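Local coordinates for uncharacterized protein Rv3272 (Mycobacterium tuberculosis, PDB 5YX6) that binds fatty acyl-CoAs of varying chain length, palmitoyl-CoA most tightly, and probably acts in fatty acid metabolism as a family III CoA transferase, at residues L92-D97 with R119-N124; L113-L118 with L125-L130. All coordinates share one frame; numbering follows the deposited sequence.

Contact 1: residues L92-D97 with R119-N124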
loop_
_atom_site.group_PDB
_atom_site.type_symbol
_atom_site.label_atom_id
_atom_site.label_comp_id
_atom_site.label_asym_id
_atom_site.label_seq_id
_atom_site.Cartn_x
_atom_site.Cartn_y
_atom_site.Cartn_z
ATOM N N LEU A 92 -0.451 5.490 32.378
ATOM C CA LEU A 92 -1.332 5.645 31.237
ATOM C C LEU A 92 -1.422 4.317 30.465
ATOM O O LEU A 92 -2.496 3.925 30.015
ATOM C CB LEU A 92 -0.850 6.787 30.339
ATOM C CG LEU A 92 -1.753 7.245 29.197
ATOM C CD1 LEU A 92 -3.186 7.402 29.674
ATOM C CD2 LEU A 92 -1.236 8.545 28.583
ATOM N N ALA A 93 -0.299 3.623 30.323
ATOM C CA ALA A 93 -0.274 2.345 29.611
ATOM C C ALA A 93 -1.052 1.238 30.332
ATOM O O ALA A 93 -1.592 0.335 29.691
ATOM C CB ALA A 93 1.151 1.903 29.384
ATOM N N ASP A 94 -1.107 1.295 31.659
ATOM C CA ASP A 94 -1.907 0.330 32.412
ATOM C C ASP A 94 -3.373 0.367 31.980
ATOM O O ASP A 94 -4.089 -0.620 32.110
ATOM C CB ASP A 94 -1.802 0.586 33.922
ATOM C CG ASP A 94 -0.441 0.199 34.498
ATOM O OD1 ASP A 94 0.346 -0.491 33.804
ATOM O OD2 ASP A 94 -0.165 0.585 35.660
ATOM N N THR A 95 -3.801 1.498 31.431
ATOM C CA THR A 95 -5.187 1.671 31.034
ATOM C C THR A 95 -5.394 1.434 29.542
ATOM O O THR A 95 -6.511 1.568 29.040
ATOM C CB THR A 95 -5.698 3.086 31.368
ATOM O OG1 THR A 95 -5.056 4.037 30.506
ATOM C CG2 THR A 95 -5.420 3.436 32.827
ATOM N N ALA A 96 -4.324 1.090 28.830
ATOM C CA ALA A 96 -4.385 1.027 27.370
ATOM C C ALA A 96 -4.582 -0.385 26.828
ATOM O O ALA A 96 -4.135 -1.362 27.422
ATOM C CB ALA A 96 -3.126 1.629 26.772
ATOM N N ASP A 97 -5.228 -0.474 25.670
ATOM C CA ASP A 97 -5.351 -1.733 24.959
ATOM C C ASP A 97 -4.178 -1.920 23.997
ATOM O O ASP A 97 -3.698 -3.034 23.792
ATOM C CB ASP A 97 -6.669 -1.782 24.189
ATOM C CG ASP A 97 -7.875 -1.604 25.094
ATOM O OD1 ASP A 97 -8.316 -2.616 25.688
ATOM O OD2 ASP A 97 -8.385 -0.462 25.203
ATOM N N ARG A 119 4.189 -4.850 29.333
ATOM C CA ARG A 119 3.343 -6.039 29.362
ATOM C C ARG A 119 3.366 -6.796 30.689
ATOM O O ARG A 119 2.415 -7.509 31.009
ATOM C CB ARG A 119 3.741 -6.977 28.232
ATOM C CG ARG A 119 3.283 -6.500 26.870
ATOM C CD ARG A 119 4.125 -7.113 25.789
ATOM N NE ARG A 119 4.017 -8.566 25.771
ATOM C CZ ARG A 119 3.017 -9.232 25.207
ATOM N NH1 ARG A 119 2.017 -8.565 24.638
ATOM N NH2 ARG A 119 3.007 -10.558 25.232
ATOM N N SER A 120 4.427 -6.627 31.475
ATOM C CA SER A 120 4.483 -7.256 32.795
ATOM C C SER A 120 3.423 -6.643 33.705
ATOM O O SER A 120 2.859 -7.320 34.560
ATOM C CB SER A 120 5.870 -7.114 33.427
ATOM O OG SER A 120 6.306 -5.767 33.420
ATOM N N ARG A 121 3.147 -5.359 33.494
ATOM C CA ARG A 121 2.142 -4.633 34.262
ATOM C C ARG A 121 0.724 -4.857 33.734
ATOM O O ARG A 121 -0.217 -4.953 34.516
ATOM C CB ARG A 121 2.460 -3.140 34.251
ATOM C CG ARG A 121 3.844 -2.805 34.779
ATOM C CD ARG A 121 4.200 -1.353 34.486
ATOM N NE ARG A 121 3.236 -0.439 35.093
ATOM C CZ ARG A 121 3.471 0.296 36.175
ATOM N NH1 ARG A 121 4.661 0.246 36.774
ATOM N NH2 ARG A 121 2.517 1.091 36.650
ATOM N N ASN A 122 0.575 -4.911 32.411
ATOM C CA ASN A 122 -0.737 -5.040 31.775
ATOM C C ASN A 122 -0.777 -6.230 30.810
ATOM O O ASN A 122 -0.381 -6.106 29.649
ATOM C CB ASN A 122 -1.091 -3.732 31.047
ATOM C CG ASN A 122 -2.472 -3.759 30.378
ATOM O OD1 ASN A 122 -3.209 -4.749 30.447
ATOM N ND2 ASN A 122 -2.824 -2.654 29.726
ATOM N N PRO A 123 -1.270 -7.385 31.282
ATOM C CA PRO A 123 -1.314 -8.628 30.493
ATOM C C PRO A 123 -2.225 -8.575 29.252
ATOM O O PRO A 123 -2.155 -9.476 28.416
ATOM C CB PRO A 123 -1.876 -9.665 31.490
ATOM C CG PRO A 123 -1.775 -9.023 32.841
ATOM C CD PRO A 123 -1.871 -7.553 32.617
ATOM N N ASN A 124 -3.047 -7.537 29.124
ATOM C CA ASN A 124 -3.938 -7.412 27.977
ATOM C C ASN A 124 -3.409 -6.430 26.932
ATOM O O ASN A 124 -4.064 -6.167 25.925
ATOM C CB ASN A 124 -5.343 -6.988 28.424
ATOM C CG ASN A 124 -6.107 -8.107 29.115
ATOM O OD1 ASN A 124 -5.886 -9.288 28.844
ATOM N ND2 ASN A 124 -7.026 -7.737 29.994
#
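Two donors grip the backbone carbonyl of A93: the N-H of A96 and the side-chain amide of N122. ND2 of N122 bonds O of A93 at 3.2 Å, with an N-H...O angle of 157° and close to the plane of its own amide. A second bond, from N122 ND2 to A96 O, is short at 2.9 Å but strongly bent, hence weak. CG of N122 stands anti to the backbone N (chi1 -178°), which carries the amide into the turn A93-A96. At its other end, N122 OD1 accepts the backbone N-H of N124 at 3.1 Å from above the plane of its carbonyl, closing an Asx turn; both ends of the amide are held, which limits its rotation.

On the flank, R121 meets D94 through two nitrogens. NE of R121 reaches D94 OD1 at 3.2 Å, nearly straight, and NH2 of R121 reaches D94 OD2 at 2.9 Å, each on a syn lone pair. Carboxylate and guanidinium are almost coplanar, 14° apart, forming a bidentate, side-on salt bridge, and the bend at chi3 of R121 turns its edge to the acid.

The contact thus ties the C-terminal ends of helices 83-94 and 115-121 together. A93 and A96 pack on L16 of strand 14-17, while D97, leading into strand 98-101, accepts the backbone N-H of R14 through OD2 and forms a salt bridge with R193 through OD1.

Contact 2: residues L113-L118 with L125-L130; sequences LGPDDL and LIYARL
P115 lies over one face of the Y127 ring, crossing it obliquely. Its CD sits 3.9 Å from the ring centroid of Y127 and 24° off the normal, a CH-pi contact, while its CA and CB reach toward the CG and CD2 side of the same ring. CG of Y127 is anti to the backbone N (chi1 -157°), so the ring extends from the strand to the start of helix 115-121. There the phenol gives its proton to the backbone: Y127 OH to L113 O is 2.7 Å, in the carbonyl plane and on a lone pair. Face and hydroxyl are therefore both pinned by residues at the helix start.

The helix start is itself braced, since the N-H of G114, the N-cap residue, bonds OD2 of D117 at 2.9 Å. One turn on, CD1 of L118 comes in at the edge of the tyrosine ring, 3.6 Å from Y127 CE2, with the two side chains roughly at right angles. CB of L118 meets CD2 of L125 at 3.6 Å, which continues the apolar seam to the residue just before strand 126-131. Beyond the proline, the R129 guanidinium lays a face against P115 CD, the nearest atom being NH2 of R129; its charge is paired with E109 and E101.

V99 of the adjacent strand 98-101 touches L118, L125 and Y127. Helix 115-121 packed on a parallel sheet is the alpha/beta layering consistent with the Rossmann fold of the large domain.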
loop_
_atom_site.group_PDB
_atom_site.type_symbol
_atom_site.label_atom_id
_atom_site.label_comp_id
_atom_site.label_asym_id
_atom_site.label_seq_id
_atom_site.Cartn_x
_atom_site.Cartn_y
_atom_site.Cartn_z
ATOM N N LEU A 113 10.239 1.644 28.617
ATOM C CA LEU A 113 8.875 1.496 28.121
ATOM C C LEU A 113 8.804 0.424 27.037
ATOM O O LEU A 113 8.002 0.522 26.106
ATOM C CB LEU A 113 8.357 2.832 27.575
ATOM C CG LEU A 113 8.254 4.012 28.543
ATOM C CD1 LEU A 113 7.901 5.278 27.788
ATOM C CD2 LEU A 113 7.214 3.726 29.611
ATOM N N GLY A 114 9.667 -0.582 27.135
ATOM C CA GLY A 114 9.696 -1.636 26.141
ATOM C C GLY A 114 8.520 -2.580 26.320
ATOM O O GLY A 114 7.773 -2.461 27.290
ATOM N N PRO A 115 8.329 -3.505 25.371
ATOM C CA PRO A 115 7.217 -4.453 25.492
ATOM C C PRO A 115 7.227 -5.205 26.825
ATOM O O PRO A 115 6.170 -5.336 27.434
ATOM C CB PRO A 115 7.424 -5.404 24.300
ATOM C CG PRO A 115 8.788 -5.104 23.766
ATOM C CD PRO A 115 9.062 -3.678 24.109
ATOM N N ASP A 116 8.390 -5.648 27.296
ATOM C CA ASP A 116 8.453 -6.370 28.569
ATOM C C ASP A 116 8.125 -5.483 29.766
ATOM O O ASP A 116 7.499 -5.935 30.729
ATOM C CB ASP A 116 9.829 -7.001 28.763
ATOM C CG ASP A 116 10.061 -8.172 27.840
ATOM O OD1 ASP A 116 9.064 -8.775 27.390
ATOM O OD2 ASP A 116 11.238 -8.488 27.560
ATOM N N ASP A 117 8.543 -4.222 29.705
ATOM C CA ASP A 117 8.257 -3.281 30.781
ATOM C C ASP A 117 6.762 -3.072 30.924
ATOM O O ASP A 117 6.216 -3.156 32.024
ATOM C CB ASP A 117 8.950 -1.936 30.535
ATOM C CG ASP A 117 10.461 -2.059 30.465
ATOM O OD1 ASP A 117 11.033 -2.738 31.350
ATOM O OD2 ASP A 117 11.072 -1.484 29.526
ATOM N N LEU A 118 6.100 -2.829 29.799
ATOM C CA LEU A 118 4.680 -2.509 29.801
ATOM C C LEU A 118 3.813 -3.750 29.972
ATOM O O LEU A 118 2.816 -3.719 30.691
ATOM C CB LEU A 118 4.307 -1.774 28.510
ATOM C CG LEU A 118 5.050 -0.460 28.225
ATOM C CD1 LEU A 118 4.376 0.302 27.090
ATOM C CD2 LEU A 118 5.143 0.424 29.451
ATOM N N LEU A 125 -2.220 -5.894 27.177
ATOM C CA LEU A 125 -1.656 -4.870 26.307
ATOM C C LEU A 125 -1.057 -5.427 25.016
ATOM O O LEU A 125 -0.197 -6.306 25.028
ATOM C CB LEU A 125 -0.596 -4.065 27.054
ATOM C CG LEU A 125 -0.033 -2.896 26.249
ATOM C CD1 LEU A 125 -1.132 -1.891 25.965
ATOM C CD2 LEU A 125 1.097 -2.247 27.008
ATOM N N ILE A 126 -1.531 -4.889 23.902
ATOM C CA ILE A 126 -0.968 -5.176 22.599
ATOM C C ILE A 126 0.105 -4.133 22.296
ATOM O O ILE A 126 -0.098 -2.934 22.507
ATOM C CB ILE A 126 -2.071 -5.195 21.529
ATOM C CG1 ILE A 126 -2.936 -6.436 21.740
ATOM C CG2 ILE A 126 -1.485 -5.176 20.123
ATOM C CD1 ILE A 126 -4.333 -6.304 21.245
ATOM N N TYR A 127 1.269 -4.601 21.863
ATOM C CA TYR A 127 2.417 -3.733 21.625
ATOM C C TYR A 127 2.815 -3.775 20.152
ATOM O O TYR A 127 3.155 -4.830 19.643
ATOM C CB TYR A 127 3.587 -4.171 22.507
ATOM C CG TYR A 127 4.621 -3.111 22.785
ATOM C CD1 TYR A 127 5.553 -2.745 21.819
ATOM C CD2 TYR A 127 4.690 -2.497 24.027
ATOM C CE1 TYR A 127 6.511 -1.782 22.082
ATOM C CE2 TYR A 127 5.639 -1.535 24.299
ATOM C CZ TYR A 127 6.548 -1.182 23.327
ATOM O OH TYR A 127 7.498 -0.223 23.606
ATOM N N ALA A 128 2.763 -2.639 19.467
ATOM C CA ALA A 128 3.022 -2.615 18.029
ATOM C C ALA A 128 4.204 -1.718 17.647
ATOM O O ALA A 128 4.233 -0.546 18.010
ATOM C CB ALA A 128 1.758 -2.179 17.281
ATOM N N ARG A 129 5.165 -2.272 16.909
ATOM C CA ARG A 129 6.378 -1.547 16.512
ATOM C C ARG A 129 6.509 -1.361 14.999
ATOM O O ARG A 129 6.454 -2.326 14.234
ATOM C CB ARG A 129 7.617 -2.260 17.048
ATOM C CG ARG A 129 7.396 -2.843 18.432
ATOM C CD ARG A 129 8.673 -3.319 19.082
ATOM N NE ARG A 129 9.521 -2.211 19.506
ATOM C CZ ARG A 129 10.547 -2.344 20.334
ATOM N NH1 ARG A 129 11.267 -1.284 20.676
ATOM N NH2 ARG A 129 10.840 -3.538 20.832
ATOM N N LEU A 130 6.667 -0.111 14.579
ATOM C CA LEU A 130 6.918 0.219 13.178
ATOM C C LEU A 130 8.343 0.739 12.994
ATOM O O LEU A 130 8.727 1.722 13.620
ATOM C CB LEU A 130 5.902 1.245 12.684
ATOM C CG LEU A 130 6.059 1.738 11.246
ATOM C CD1 LEU A 130 5.972 0.590 10.272
ATOM C CD2 LEU A 130 4.982 2.764 10.933
#

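From the N terminus, the chain leaves helix 83-94, enters strand 98-101, passes helix 107-110 and reaches 113-118, the start of helix 115-121. Contact 1 closes a loop of 21 residues, from 92-97 to 119-124, and contact 2 a loop of 6, from 113-118 to 125-130. Their segments alternate along the chain, so the loops cross, and both draw on helix 115-121: contact 1 on its end, contact 2 on its beginning. Their centres lie about 9 Å apart. They meet where D97 O lies 2.9 Å from I126 N, a probable hydrogen bond between the entries to neighbouring parallel strands 98-101 and 126-131. Contact 1 joins the two helix ends; contact 2 sets helix 115-121 on strand 126-131.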